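Local structure of MGS-MChE2 (Uncultured bacterium, 5JD6) at residues T114-L119 against I197-N202; N183-L188 against K215-D220; D36-Y41 against E240-L245; D203-P208 against C229-M234; P21-H26 against L50-P55. The protein is probably an esterase of the alpha/beta hydrolase superfamily, thought to cleave ester bonds with a serine nucleophile. All coordinates share one frame; numbering follows the deposited sequence.

Contact 1. Residues T114-L119 against I197-N202; sequences TGSSGL and IIWGKN
Gly115 lies over one face of the Trp199 indole, just where two neighbouring parallel strands of the alpha/beta hydrolase sheet come to their carboxyl ends. The chain leaving strand 108-113 turns a corner at Thr114 and Gly115. Trp199 is still part of strand 195-200. The tight part of the contact is the backbone of this corner against the ring. Gly115 CA sits 3.7 Å from the centre of the six-membered ring, 18° off its normal, as a CH-pi contact. Gly115 N is above the same face but nearer the rim, 3.4 Å from CZ3. Ser116 N follows at 3.3 Å from CH2, approaching obliquely. The indole is held from outside as well, since its NE1 gives a hydrogen bond to Thr206 O. Helix 208-217 adds Ala211 against the Trp199 ring and Phe214 against Ser116. The loose side begins where the two chains part. Leu119 and Lys201 are exposed, and neither meets the opposite segment. Back at the corner, Thr114 turns to the other strand's backbone. Its OG1 is anti to the backbone N (chi1 167°) and gives a weak hydrogen bond of 3.1 Å to Ile198 O. The same oxygen also receives a CA-H...O contact, with Thr114 CA at 3.2 Å.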
# COMPACT_ATOMS: atom_id res chain seq x y z
N THR A 114 -0.22 6.55 -1.65
CA THR A 114 0.02 7.65 -0.74
C THR A 114 1.32 7.48 0.05
O THR A 114 1.50 6.49 0.75
CB THR A 114 -1.17 7.84 0.23
OG1 THR A 114 -0.80 8.72 1.30
CG2 THR A 114 -1.65 6.51 0.78
N GLY A 115 2.21 8.46 -0.09
CA GLY A 115 3.52 8.42 0.55
C GLY A 115 4.23 7.10 0.31
O GLY A 115 4.68 6.46 1.26
N SER A 116 4.33 6.69 -0.95
CA SER A 116 4.89 5.38 -1.26
C SER A 116 6.24 5.48 -1.95
O SER A 116 6.54 6.47 -2.63
CB SER A 116 3.93 4.58 -2.13
OG SER A 116 4.08 4.90 -3.50
N SER A 117 7.06 4.45 -1.78
CA SER A 117 8.35 4.37 -2.45
C SER A 117 8.18 3.76 -3.84
O SER A 117 7.05 3.51 -4.28
CB SER A 117 9.33 3.54 -1.62
OG SER A 117 8.77 2.29 -1.26
N GLY A 118 9.29 3.52 -4.52
CA GLY A 118 9.25 2.99 -5.87
C GLY A 118 9.79 3.98 -6.88
O GLY A 118 9.78 3.72 -8.09
N LEU A 119 10.26 5.12 -6.39
CA LEU A 119 10.88 6.14 -7.24
C LEU A 119 12.06 6.80 -6.52
O LEU A 119 13.20 6.35 -6.63
CB LEU A 119 9.86 7.20 -7.65
CG LEU A 119 8.94 6.85 -8.82
CD1 LEU A 119 8.01 8.01 -9.14
CD2 LEU A 119 9.76 6.48 -10.05
N ILE A 197 -3.64 9.32 -6.44
CA ILE A 197 -2.46 9.66 -5.67
C ILE A 197 -2.77 10.76 -4.66
O ILE A 197 -3.00 11.91 -5.03
CB ILE A 197 -1.31 10.12 -6.58
CG1 ILE A 197 -1.19 9.19 -7.80
CG2 ILE A 197 -0.00 10.16 -5.81
CD1 ILE A 197 -0.24 9.70 -8.86
N ILE A 198 -2.79 10.39 -3.39
CA ILE A 198 -3.03 11.34 -2.31
C ILE A 198 -1.73 11.54 -1.53
O ILE A 198 -1.07 10.58 -1.17
CB ILE A 198 -4.14 10.86 -1.36
CG1 ILE A 198 -5.42 10.57 -2.16
CG2 ILE A 198 -4.41 11.89 -0.28
CD1 ILE A 198 -6.55 10.00 -1.32
N TRP A 199 -1.36 12.79 -1.28
CA TRP A 199 -0.04 13.06 -0.72
C TRP A 199 -0.04 14.20 0.29
O TRP A 199 -0.77 15.17 0.14
CB TRP A 199 0.94 13.37 -1.86
CG TRP A 199 2.30 12.77 -1.69
CD1 TRP A 199 3.36 13.31 -1.01
CD2 TRP A 199 2.75 11.52 -2.21
NE1 TRP A 199 4.44 12.47 -1.08
CE2 TRP A 199 4.10 11.36 -1.82
CE3 TRP A 199 2.16 10.52 -2.99
CZ2 TRP A 199 4.85 10.24 -2.17
CZ3 TRP A 199 2.91 9.41 -3.33
CH2 TRP A 199 4.24 9.28 -2.92
N GLY A 200 0.80 14.07 1.31
CA GLY A 200 1.04 15.16 2.23
C GLY A 200 1.85 16.23 1.54
O GLY A 200 2.82 15.92 0.85
N LYS A 201 1.46 17.49 1.71
CA LYS A 201 2.11 18.60 1.00
C LYS A 201 3.51 18.90 1.52
O LYS A 201 4.28 19.60 0.87
CB LYS A 201 1.24 19.86 1.08
CG LYS A 201 0.62 20.25 -0.25
CD LYS A 201 1.62 20.98 -1.14
CE LYS A 201 0.97 21.51 -2.41
NZ LYS A 201 -0.38 22.10 -2.16
N ASN A 202 3.85 18.36 2.69
CA ASN A 202 5.20 18.50 3.23
C ASN A 202 5.75 17.16 3.71
O ASN A 202 6.10 17.01 4.88
CB ASN A 202 5.23 19.53 4.36
CG ASN A 202 4.16 19.29 5.40
OD1 ASN A 202 3.05 19.81 5.30
ND2 ASN A 202 4.50 18.52 6.43

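Contact 2. Residues N183-L188 against K215-D220; sequences NMAKDL and KRLLPD
The flat group here is the Leu188 peptide carbonyl, met at its oxygen by the puckered Pro219 ring. The ring touches it through CD, with Pro219 CD 3.3 Å from Leu188 O. Leu218 CD2 also lies near this oxygen, 3.7 Å from Leu188 O. The rest is leucine on leucine. Leu188 CG is anti to the carbonyl carbon (chi1 -66°), and the two methyl groups beyond it part company. CD1 goes to Leu217, 3.7 Å from Leu217 CD1. CD2 goes to Leu218, 3.7 Å from Leu218 CD2. Below the fork, Leu188 CB and Leu217 CB meet at 3.6 Å. In both pairs the side chains cross obliquely. The contact joins the loop after helix 169-181 to the carboxyl end of helix 208-217, one of the helices that flank the sheet of this alpha/beta hydrolase fold. Leu218 is the first residue to leave the helical path. Residues 184-188 follow helical backbone angles without forming a regular helix; Met184 O accepts from Asp187 N and Leu188 N. Leu98 of helix 92-103 packs on Leu188 from outside the two segments. At the more open margin, Ala185 CB lies 4.2 Å from Leu217 CD1. Leu217 CD1 comes closer to the Ala185 backbone, 3.6 Å from its O.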
# COMPACT_ATOMS: atom_id res chain seq x y z
N ASN A 183 13.08 -0.31 -9.83
CA ASN A 183 12.52 1.02 -10.03
C ASN A 183 11.27 0.97 -10.90
O ASN A 183 11.19 0.17 -11.84
CB ASN A 183 13.56 1.95 -10.66
CG ASN A 183 13.24 3.42 -10.46
OD1 ASN A 183 12.63 3.80 -9.46
ND2 ASN A 183 13.65 4.25 -11.41
N MET A 184 10.29 1.81 -10.60
CA MET A 184 9.01 1.79 -11.30
C MET A 184 8.95 2.79 -12.45
O MET A 184 8.08 2.69 -13.31
CB MET A 184 7.87 2.05 -10.33
CG MET A 184 7.60 0.90 -9.37
SD MET A 184 7.14 -0.61 -10.24
CE MET A 184 7.71 -1.85 -9.08
N ALA A 185 9.88 3.74 -12.46
CA ALA A 185 9.88 4.85 -13.42
C ALA A 185 9.70 4.41 -14.87
O ALA A 185 8.99 5.05 -15.64
CB ALA A 185 11.16 5.65 -13.29
N LYS A 186 10.33 3.30 -15.24
CA LYS A 186 10.27 2.79 -16.60
C LYS A 186 8.96 2.06 -16.90
O LYS A 186 8.52 2.01 -18.05
CB LYS A 186 11.45 1.85 -16.86
CG LYS A 186 11.86 1.04 -15.64
CD LYS A 186 12.45 -0.31 -16.03
CE LYS A 186 11.41 -1.18 -16.71
NZ LYS A 186 11.90 -2.57 -16.92
N ASP A 187 8.34 1.50 -15.87
CA ASP A 187 7.13 0.69 -16.05
C ASP A 187 5.86 1.53 -16.00
O ASP A 187 4.83 1.15 -16.57
CB ASP A 187 7.07 -0.41 -14.98
CG ASP A 187 8.30 -1.29 -14.98
OD1 ASP A 187 8.37 -2.22 -15.82
OD2 ASP A 187 9.20 -1.07 -14.14
N LEU A 188 5.93 2.66 -15.31
CA LEU A 188 4.78 3.56 -15.14
C LEU A 188 4.11 4.10 -16.42
O LEU A 188 2.88 4.13 -16.46
CB LEU A 188 5.19 4.75 -14.26
CG LEU A 188 5.55 4.45 -12.81
CD1 LEU A 188 5.88 5.74 -12.08
CD2 LEU A 188 4.44 3.70 -12.10
N LYS A 215 2.42 11.23 -11.09
CA LYS A 215 1.38 11.85 -11.90
C LYS A 215 1.84 12.02 -13.35
O LYS A 215 1.06 11.82 -14.28
CB LYS A 215 0.97 13.20 -11.30
CG LYS A 215 0.08 14.05 -12.19
CD LYS A 215 -1.24 13.36 -12.49
CE LYS A 215 -2.07 14.18 -13.47
NZ LYS A 215 -3.32 13.48 -13.87
N ARG A 216 3.11 12.38 -13.53
CA ARG A 216 3.67 12.57 -14.86
C ARG A 216 3.65 11.29 -15.69
O ARG A 216 3.10 11.25 -16.79
CB ARG A 216 5.12 13.07 -14.77
CG ARG A 216 5.26 14.55 -14.46
CD ARG A 216 6.67 15.05 -14.77
NE ARG A 216 7.70 14.32 -14.04
CZ ARG A 216 8.56 13.46 -14.60
NH1 ARG A 216 8.51 13.23 -15.90
NH2 ARG A 216 9.46 12.84 -13.85
N LEU A 217 4.25 10.24 -15.14
CA LEU A 217 4.48 9.00 -15.89
C LEU A 217 3.21 8.18 -16.08
O LEU A 217 2.94 7.70 -17.18
CB LEU A 217 5.55 8.17 -15.18
CG LEU A 217 6.87 8.91 -14.96
CD1 LEU A 217 7.84 8.08 -14.13
CD2 LEU A 217 7.50 9.30 -16.29
N LEU A 218 2.43 8.01 -15.02
CA LEU A 218 1.18 7.25 -15.10
C LEU A 218 0.20 7.88 -16.07
O LEU A 218 -0.10 9.07 -15.98
CB LEU A 218 0.54 7.11 -13.72
CG LEU A 218 1.17 6.10 -12.76
CD1 LEU A 218 0.53 6.19 -11.39
CD2 LEU A 218 1.05 4.69 -13.32
N PRO A 219 -0.31 7.07 -17.02
CA PRO A 219 -1.24 7.56 -18.05
C PRO A 219 -2.58 8.00 -17.49
O PRO A 219 -3.10 9.05 -17.88
CB PRO A 219 -1.41 6.34 -18.97
CG PRO A 219 -1.09 5.17 -18.10
CD PRO A 219 -0.02 5.64 -17.16
N ASP A 220 -3.15 7.21 -16.57
CA ASP A 220 -4.45 7.53 -16.00
C ASP A 220 -4.36 7.65 -14.48
O ASP A 220 -4.62 6.69 -13.75
CB ASP A 220 -5.47 6.46 -16.38
CG ASP A 220 -6.88 6.80 -15.93
OD1 ASP A 220 -7.15 8.00 -15.69
OD2 ASP A 220 -7.71 5.88 -15.81

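Contact 3. Residues D36-Y41 against E240-L245; sequences DGVIDY and EFNQLL
This is a helix-helix contact between helix 36-41 and residues 240-245 of helix 238-252, packed beside the central sheet of the alpha/beta hydrolase fold. The axes of the two segments approach to 9.9 Å and cross at -53°. Asn242 carries most of the contact. Its ND2 gives a hydrogen bond to Gly37 O at 3.1 Å, arriving from above the carbonyl plane. Tyr41 N, in the helix's own bonding, reaches the same oxygen from the opposite face. Tyr41 CG is anti to the backbone N (chi1 -176°), which sends the ring toward Asn242. The Asn242 amide stacks on the Tyr41 ring, their planes 8° apart. Asn242 CB lies over that face as a CH-pi contact, 3.8 Å from the ring centre. Tyr41 OH bonds His246 ND1 outside the segments. Nearer the sheet, Val38 CG2 meets Phe241 CE2 obliquely at 4.3 Å. Phe241 in turn packs on Ile198 of strand 195-200. An alanine in place of Asn242 would probably leave Gly37 O without its side-chain donor and the Tyr41 ring without the stacked amide, with a gap beside Tyr41 CB. The buried amide has a backbone carbonyl for its N-H, consistent with ND2, not OD1, facing Gly37 O.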
# COMPACT_ATOMS: atom_id res chain seq x y z
N ASP A 36 -6.82 2.85 10.90
CA ASP A 36 -8.07 2.88 11.66
C ASP A 36 -9.10 3.82 11.02
O ASP A 36 -10.31 3.58 11.11
CB ASP A 36 -7.82 3.31 13.11
CG ASP A 36 -7.03 2.28 13.88
OD1 ASP A 36 -7.42 1.09 13.87
OD2 ASP A 36 -6.02 2.66 14.52
N GLY A 37 -8.62 4.88 10.38
CA GLY A 37 -9.48 5.81 9.69
C GLY A 37 -10.19 5.17 8.51
O GLY A 37 -11.39 5.37 8.32
N VAL A 38 -9.45 4.39 7.73
CA VAL A 38 -10.02 3.70 6.58
C VAL A 38 -10.93 2.56 7.03
O VAL A 38 -12.00 2.33 6.44
CB VAL A 38 -8.92 3.16 5.64
CG1 VAL A 38 -9.53 2.39 4.48
CG2 VAL A 38 -8.05 4.29 5.14
N ILE A 39 -10.51 1.85 8.07
CA ILE A 39 -11.27 0.71 8.59
C ILE A 39 -12.60 1.14 9.21
O ILE A 39 -13.53 0.35 9.31
CB ILE A 39 -10.45 -0.08 9.65
CG1 ILE A 39 -9.06 -0.41 9.12
CG2 ILE A 39 -11.16 -1.36 10.05
CD1 ILE A 39 -8.08 -0.78 10.21
N ASP A 40 -12.70 2.40 9.63
CA ASP A 40 -13.94 2.87 10.25
C ASP A 40 -14.89 3.51 9.24
O ASP A 40 -16.10 3.47 9.41
CB ASP A 40 -13.63 3.87 11.37
CG ASP A 40 -13.22 3.19 12.66
OD1 ASP A 40 -13.56 2.00 12.84
OD2 ASP A 40 -12.55 3.84 13.49
N TYR A 41 -14.32 4.09 8.19
CA TYR A 41 -15.10 4.87 7.23
C TYR A 41 -15.73 4.02 6.12
O TYR A 41 -16.95 3.94 6.00
CB TYR A 41 -14.21 5.95 6.61
CG TYR A 41 -14.93 6.89 5.67
CD1 TYR A 41 -15.66 7.96 6.14
CD2 TYR A 41 -14.85 6.71 4.29
CE1 TYR A 41 -16.31 8.83 5.28
CE2 TYR A 41 -15.49 7.56 3.42
CZ TYR A 41 -16.22 8.62 3.92
OH TYR A 41 -16.87 9.47 3.05
N GLU A 240 -9.58 13.92 5.96
CA GLU A 240 -9.54 14.42 4.60
C GLU A 240 -9.15 13.32 3.61
O GLU A 240 -9.57 13.35 2.46
CB GLU A 240 -8.55 15.59 4.49
CG GLU A 240 -8.79 16.68 5.53
CD GLU A 240 -7.82 17.84 5.38
OE1 GLU A 240 -7.34 18.35 6.42
OE2 GLU A 240 -7.54 18.24 4.23
N PHE A 241 -8.36 12.37 4.08
CA PHE A 241 -7.95 11.24 3.25
C PHE A 241 -9.18 10.45 2.82
O PHE A 241 -9.35 10.15 1.64
CB PHE A 241 -6.97 10.34 3.99
CG PHE A 241 -6.38 9.25 3.14
CD1 PHE A 241 -5.22 9.47 2.42
CD2 PHE A 241 -7.01 8.02 3.04
CE1 PHE A 241 -4.68 8.47 1.63
CE2 PHE A 241 -6.48 7.02 2.24
CZ PHE A 241 -5.31 7.25 1.54
N ASN A 242 -10.03 10.11 3.79
CA ASN A 242 -11.25 9.38 3.52
C ASN A 242 -12.14 10.12 2.53
O ASN A 242 -12.66 9.53 1.59
CB ASN A 242 -12.02 9.10 4.81
CG ASN A 242 -11.35 8.05 5.67
OD1 ASN A 242 -10.63 7.18 5.17
ND2 ASN A 242 -11.58 8.12 6.98
N GLN A 243 -12.29 11.43 2.75
CA GLN A 243 -13.16 12.25 1.92
C GLN A 243 -12.61 12.38 0.50
O GLN A 243 -13.37 12.29 -0.48
CB GLN A 243 -13.35 13.63 2.54
CG GLN A 243 -14.55 14.39 2.00
CD GLN A 243 -14.60 15.82 2.48
OE1 GLN A 243 -13.57 16.43 2.77
NE2 GLN A 243 -15.81 16.37 2.59
N LEU A 244 -11.31 12.59 0.38
CA LEU A 244 -10.66 12.69 -0.92
C LEU A 244 -10.77 11.37 -1.69
O LEU A 244 -11.11 11.36 -2.87
CB LEU A 244 -9.18 13.07 -0.77
CG LEU A 244 -8.87 14.53 -0.43
CD1 LEU A 244 -7.37 14.72 -0.25
CD2 LEU A 244 -9.40 15.46 -1.50
N LEU A 245 -10.49 10.27 -1.00
CA LEU A 245 -10.54 8.95 -1.61
C LEU A 245 -11.97 8.56 -1.98
O LEU A 245 -12.20 7.99 -3.05
CB LEU A 245 -9.93 7.90 -0.68
CG LEU A 245 -9.94 6.46 -1.19
CD1 LEU A 245 -9.28 6.39 -2.56
CD2 LEU A 245 -9.24 5.53 -0.20

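Contact 4. Residues D203-P208 against C229-M234; sequences DNVTPP and CGHAAM
Asp203 OD2 is gripped by two groups: His231 ND1 at 3.0 Å and, more weakly, Thr206 OG1 at 3.2 Å. The bond from ND1 is fairly straight, with an N-H...O angle of 162°. It uses the syn lone pair of the carboxylate and lies in the plane of the imidazole. His231 CG is anti to the backbone N (chi1 -163°), which carries the ring toward Asp203. Carboxylate and ring are nevertheless turned 83° against each other. The second carboxylate oxygen is tied to its own loop. Thr206 N gives a hydrogen bond of 2.8 Å to Asp203 OD1, an Asx motif that closes residues 203-206. OD1 also takes a weak second bond from His231 ND1. Asp203 follows strand 195-200 and His231 follows strand 221-226, the places of the acid and the histidine in the alpha/beta hydrolase fold. With Ser91, which the His231 side chain touches, they probably form the Ser-His-Asp triad. The imidazole is also fixed by its surroundings. Val205 CB sits over the centre of one ring face as a CH-pi contact, 3.5 Å from the centroid. Val205 CG1 lies 3.5 Å from NE2 of His231. Thr206 OG1 comes in at the ring edge, in plane, 3.0 Å from His231 CE1. An alanine in place of His231 would probably leave Asp203 OD2 without its ring donor, uncover Val205 and break the link to Ser91. On the histidine loop, Gly230 N and Ala232 N both give hydrogen bonds to the Glu236 carboxylate, and His231 O receives a weak bond from Asn90 ND2.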
# COMPACT_ATOMS: atom_id res chain seq x y z
N ASP A 203 5.81 16.20 2.80
CA ASP A 203 6.35 14.87 3.09
C ASP A 203 7.88 14.91 3.07
O ASP A 203 8.48 15.42 2.12
CB ASP A 203 5.82 13.85 2.08
CG ASP A 203 6.06 12.41 2.51
OD1 ASP A 203 7.17 12.09 2.99
OD2 ASP A 203 5.13 11.59 2.35
N ASN A 204 8.50 14.35 4.10
CA ASN A 204 9.96 14.36 4.21
C ASN A 204 10.60 13.06 3.74
O ASN A 204 11.68 13.07 3.15
CB ASN A 204 10.38 14.66 5.65
CG ASN A 204 10.33 16.13 5.98
OD1 ASN A 204 10.89 16.96 5.26
ND2 ASN A 204 9.65 16.48 7.07
N VAL A 205 9.94 11.94 4.02
CA VAL A 205 10.45 10.63 3.60
C VAL A 205 10.35 10.48 2.08
O VAL A 205 11.35 10.24 1.40
CB VAL A 205 9.69 9.48 4.28
CG1 VAL A 205 10.21 8.14 3.78
CG2 VAL A 205 9.82 9.58 5.79
N THR A 206 9.14 10.63 1.56
CA THR A 206 8.91 10.64 0.12
C THR A 206 8.36 12.00 -0.29
O THR A 206 7.15 12.19 -0.33
CB THR A 206 7.93 9.54 -0.32
OG1 THR A 206 6.70 9.68 0.39
CG2 THR A 206 8.52 8.16 -0.05
N PRO A 207 9.27 12.95 -0.59
CA PRO A 207 8.96 14.34 -0.93
C PRO A 207 7.88 14.48 -2.00
O PRO A 207 7.71 13.56 -2.80
CB PRO A 207 10.31 14.87 -1.44
CG PRO A 207 11.32 14.05 -0.74
CD PRO A 207 10.72 12.68 -0.65
N PRO A 208 7.15 15.61 -2.00
CA PRO A 208 6.05 15.85 -2.94
C PRO A 208 6.48 15.80 -4.40
O PRO A 208 5.63 15.65 -5.28
CB PRO A 208 5.57 17.26 -2.56
CG PRO A 208 6.70 17.87 -1.80
CD PRO A 208 7.34 16.74 -1.07
N CYS A 229 0.83 17.93 6.29
CA CYS A 229 0.76 16.49 6.37
C CYS A 229 2.07 15.86 5.90
O CYS A 229 2.67 16.31 4.92
CB CYS A 229 -0.41 15.97 5.52
SG CYS A 229 -0.47 14.19 5.38
N GLY A 230 2.51 14.82 6.60
CA GLY A 230 3.77 14.18 6.30
C GLY A 230 3.65 12.89 5.51
O GLY A 230 2.99 12.84 4.47
N HIS A 231 4.28 11.84 6.03
CA HIS A 231 4.43 10.59 5.29
C HIS A 231 3.22 9.66 5.43
O HIS A 231 3.04 8.75 4.62
CB HIS A 231 5.69 9.87 5.75
CG HIS A 231 6.16 8.81 4.80
ND1 HIS A 231 6.29 9.03 3.45
CD2 HIS A 231 6.53 7.53 5.01
CE1 HIS A 231 6.73 7.92 2.87
NE2 HIS A 231 6.88 7.00 3.79
N ALA A 232 2.40 9.89 6.45
CA ALA A 232 1.24 9.04 6.70
C ALA A 232 -0.05 9.84 6.73
O ALA A 232 -0.60 10.11 7.80
CB ALA A 232 1.42 8.27 8.00
N ALA A 233 -0.54 10.22 5.55
CA ALA A 233 -1.77 11.00 5.43
C ALA A 233 -2.95 10.27 6.07
O ALA A 233 -3.82 10.89 6.68
CB ALA A 233 -2.06 11.30 3.97
N MET A 234 -2.96 8.95 5.91
CA MET A 234 -3.95 8.07 6.50
C MET A 234 -4.09 8.26 8.00
O MET A 234 -5.19 8.15 8.55
CB MET A 234 -3.55 6.62 6.24
CG MET A 234 -2.05 6.46 6.28
SD MET A 234 -1.51 4.88 5.64
CE MET A 234 -1.98 5.12 3.93

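Contact 5. Residues P21-H26 against L50-P55; sequences PIVILH and LIPELP
Ile22 and Ile24 hold Leu50 by its backbone, one through its N-H and one through its C=O. Leu50 N bonds Ile22 O at 2.8 Å, and Ile24 N bonds Leu50 O at 2.8 Å. Both bonds are nearly straight, and they set Val23 beside Leu50 in a parallel bridge. Pro52 has no N-H to give, and its CD lies 3.3 Å from Ile24 O instead. Ile24 and Ile51 run side by side on one sheet face, with Ile24 CB 3.9 Å from Ile51 CG1. On the other face Val23 CG1 meets Pro52 CD at 3.9 Å. Strands 20-25 and 47-52 are the two strands of a beta-alpha-beta crossover, joined in the chain through helix 36-41. That helix covers the isoleucine face, with Val38 on Ile24 and Ile39 on Ile51. Helix 66-80 covers the opposite face, where its Leu73 packs on Val23 and Leu25. Further along, Leu25 CD2 meets Leu54 CD1 at 3.8 Å, their side chains crossing at about a right angle. His26 NE2 makes a weak, bent hydrogen bond of 3.0 Å to Glu53 OE1, the ring and carboxylate planes 38° apart. With CG between the backbone N and the carbonyl carbon (chi1 70°), the His26 ring comes nearer residues 50-55 than the start of the side chain suggests. In related hydrolases the loop after this strand leads to the oxyanion hole. Here Phe35 packs on the His26 side chain, and Leu32 touches Glu53.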
# COMPACT_ATOMS: atom_id res chain seq x y z
N PRO A 21 -14.21 -4.98 -2.43
CA PRO A 21 -13.01 -5.24 -1.64
C PRO A 21 -11.90 -4.21 -1.83
O PRO A 21 -11.50 -3.93 -2.95
CB PRO A 21 -12.57 -6.62 -2.14
CG PRO A 21 -13.07 -6.69 -3.53
CD PRO A 21 -14.38 -5.95 -3.53
N ILE A 22 -11.42 -3.67 -0.72
CA ILE A 22 -10.24 -2.81 -0.72
C ILE A 22 -9.11 -3.51 0.03
O ILE A 22 -9.20 -3.71 1.24
CB ILE A 22 -10.52 -1.44 -0.07
CG1 ILE A 22 -11.59 -0.68 -0.85
CG2 ILE A 22 -9.24 -0.62 0.01
CD1 ILE A 22 -11.93 0.67 -0.25
N VAL A 23 -8.06 -3.87 -0.69
CA VAL A 23 -6.92 -4.53 -0.07
C VAL A 23 -5.83 -3.52 0.26
O VAL A 23 -5.34 -2.80 -0.61
CB VAL A 23 -6.34 -5.64 -0.98
CG1 VAL A 23 -5.15 -6.30 -0.31
CG2 VAL A 23 -7.42 -6.67 -1.29
N ILE A 24 -5.46 -3.47 1.53
CA ILE A 24 -4.52 -2.47 2.03
C ILE A 24 -3.14 -3.05 2.30
O ILE A 24 -2.99 -4.04 3.01
CB ILE A 24 -5.05 -1.83 3.33
CG1 ILE A 24 -6.25 -0.93 3.03
CG2 ILE A 24 -3.96 -1.04 4.03
CD1 ILE A 24 -6.83 -0.25 4.25
N LEU A 25 -2.11 -2.41 1.73
CA LEU A 25 -0.74 -2.83 1.96
C LEU A 25 0.03 -1.77 2.75
O LEU A 25 0.35 -0.70 2.23
CB LEU A 25 -0.03 -3.10 0.63
CG LEU A 25 -0.57 -4.26 -0.20
CD1 LEU A 25 0.21 -4.38 -1.49
CD2 LEU A 25 -0.52 -5.55 0.59
N HIS A 26 0.33 -2.08 4.00
CA HIS A 26 1.11 -1.18 4.85
C HIS A 26 2.60 -1.42 4.65
O HIS A 26 3.00 -2.41 4.03
CB HIS A 26 0.73 -1.35 6.32
CG HIS A 26 1.18 -2.66 6.91
ND1 HIS A 26 2.10 -2.73 7.93
CD2 HIS A 26 0.84 -3.93 6.61
CE1 HIS A 26 2.30 -4.00 8.24
NE2 HIS A 26 1.55 -4.75 7.45
N LEU A 50 -9.72 -5.06 3.59
CA LEU A 50 -8.88 -6.20 3.94
C LEU A 50 -7.44 -5.76 4.13
O LEU A 50 -6.85 -5.14 3.24
CB LEU A 50 -8.96 -7.28 2.86
CG LEU A 50 -10.34 -7.88 2.59
CD1 LEU A 50 -10.60 -8.00 1.10
CD2 LEU A 50 -10.47 -9.24 3.26
N ILE A 51 -6.87 -6.06 5.29
CA ILE A 51 -5.48 -5.70 5.56
C ILE A 51 -4.65 -6.93 5.87
O ILE A 51 -4.55 -7.35 7.02
CB ILE A 51 -5.37 -4.70 6.73
CG1 ILE A 51 -6.41 -3.59 6.58
CG2 ILE A 51 -3.97 -4.11 6.79
CD1 ILE A 51 -6.31 -2.53 7.64
N PRO A 52 -4.04 -7.52 4.83
CA PRO A 52 -3.21 -8.72 4.98
C PRO A 52 -1.83 -8.41 5.53
O PRO A 52 -1.26 -7.37 5.21
CB PRO A 52 -3.11 -9.25 3.55
CG PRO A 52 -3.20 -8.03 2.70
CD PRO A 52 -4.15 -7.11 3.42
N GLU A 53 -1.30 -9.31 6.36
CA GLU A 53 0.06 -9.15 6.86
C GLU A 53 1.05 -9.87 5.96
O GLU A 53 1.10 -11.10 5.92
CB GLU A 53 0.17 -9.66 8.30
CG GLU A 53 -0.76 -8.92 9.23
CD GLU A 53 -0.60 -7.42 9.10
OE1 GLU A 53 0.53 -6.91 9.22
OE2 GLU A 53 -1.62 -6.74 8.82
N LEU A 54 1.84 -9.08 5.24
CA LEU A 54 2.83 -9.61 4.32
C LEU A 54 3.98 -10.24 5.09
O LEU A 54 4.31 -9.81 6.19
CB LEU A 54 3.34 -8.51 3.39
CG LEU A 54 2.26 -7.79 2.58
CD1 LEU A 54 2.89 -6.80 1.61
CD2 LEU A 54 1.38 -8.79 1.83
N PRO A 55 4.59 -11.29 4.51
CA PRO A 55 5.74 -11.96 5.12
C PRO A 55 7.05 -11.21 4.87
O PRO A 55 7.95 -11.76 4.23
CB PRO A 55 5.75 -13.32 4.41
CG PRO A 55 5.18 -13.03 3.07
CD PRO A 55 4.14 -11.96 3.28

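How the contacts relate
Contacts 1 and 5 are both buried and both reach the same sheet, but they differ in kind. Contact 5 is regular pairing of adjacent strands, whereas contact 1 is a chain corner laid on an indole. Contact 4 is partly buried and the most polar of the five. It touches contact 1, where Gly115 packs on His231. Contact 3 lies outside the sheet and shares helix 36-41 with the crossover of contact 5. Its Phe241 meets Thr114 CG2 of contact 1 and Ala233 of contact 4. Contact 2 is farther out and apolar. It meets contact 1 through the loop at Gly118 and Leu119, but does not touch contacts 3, 4 or 5.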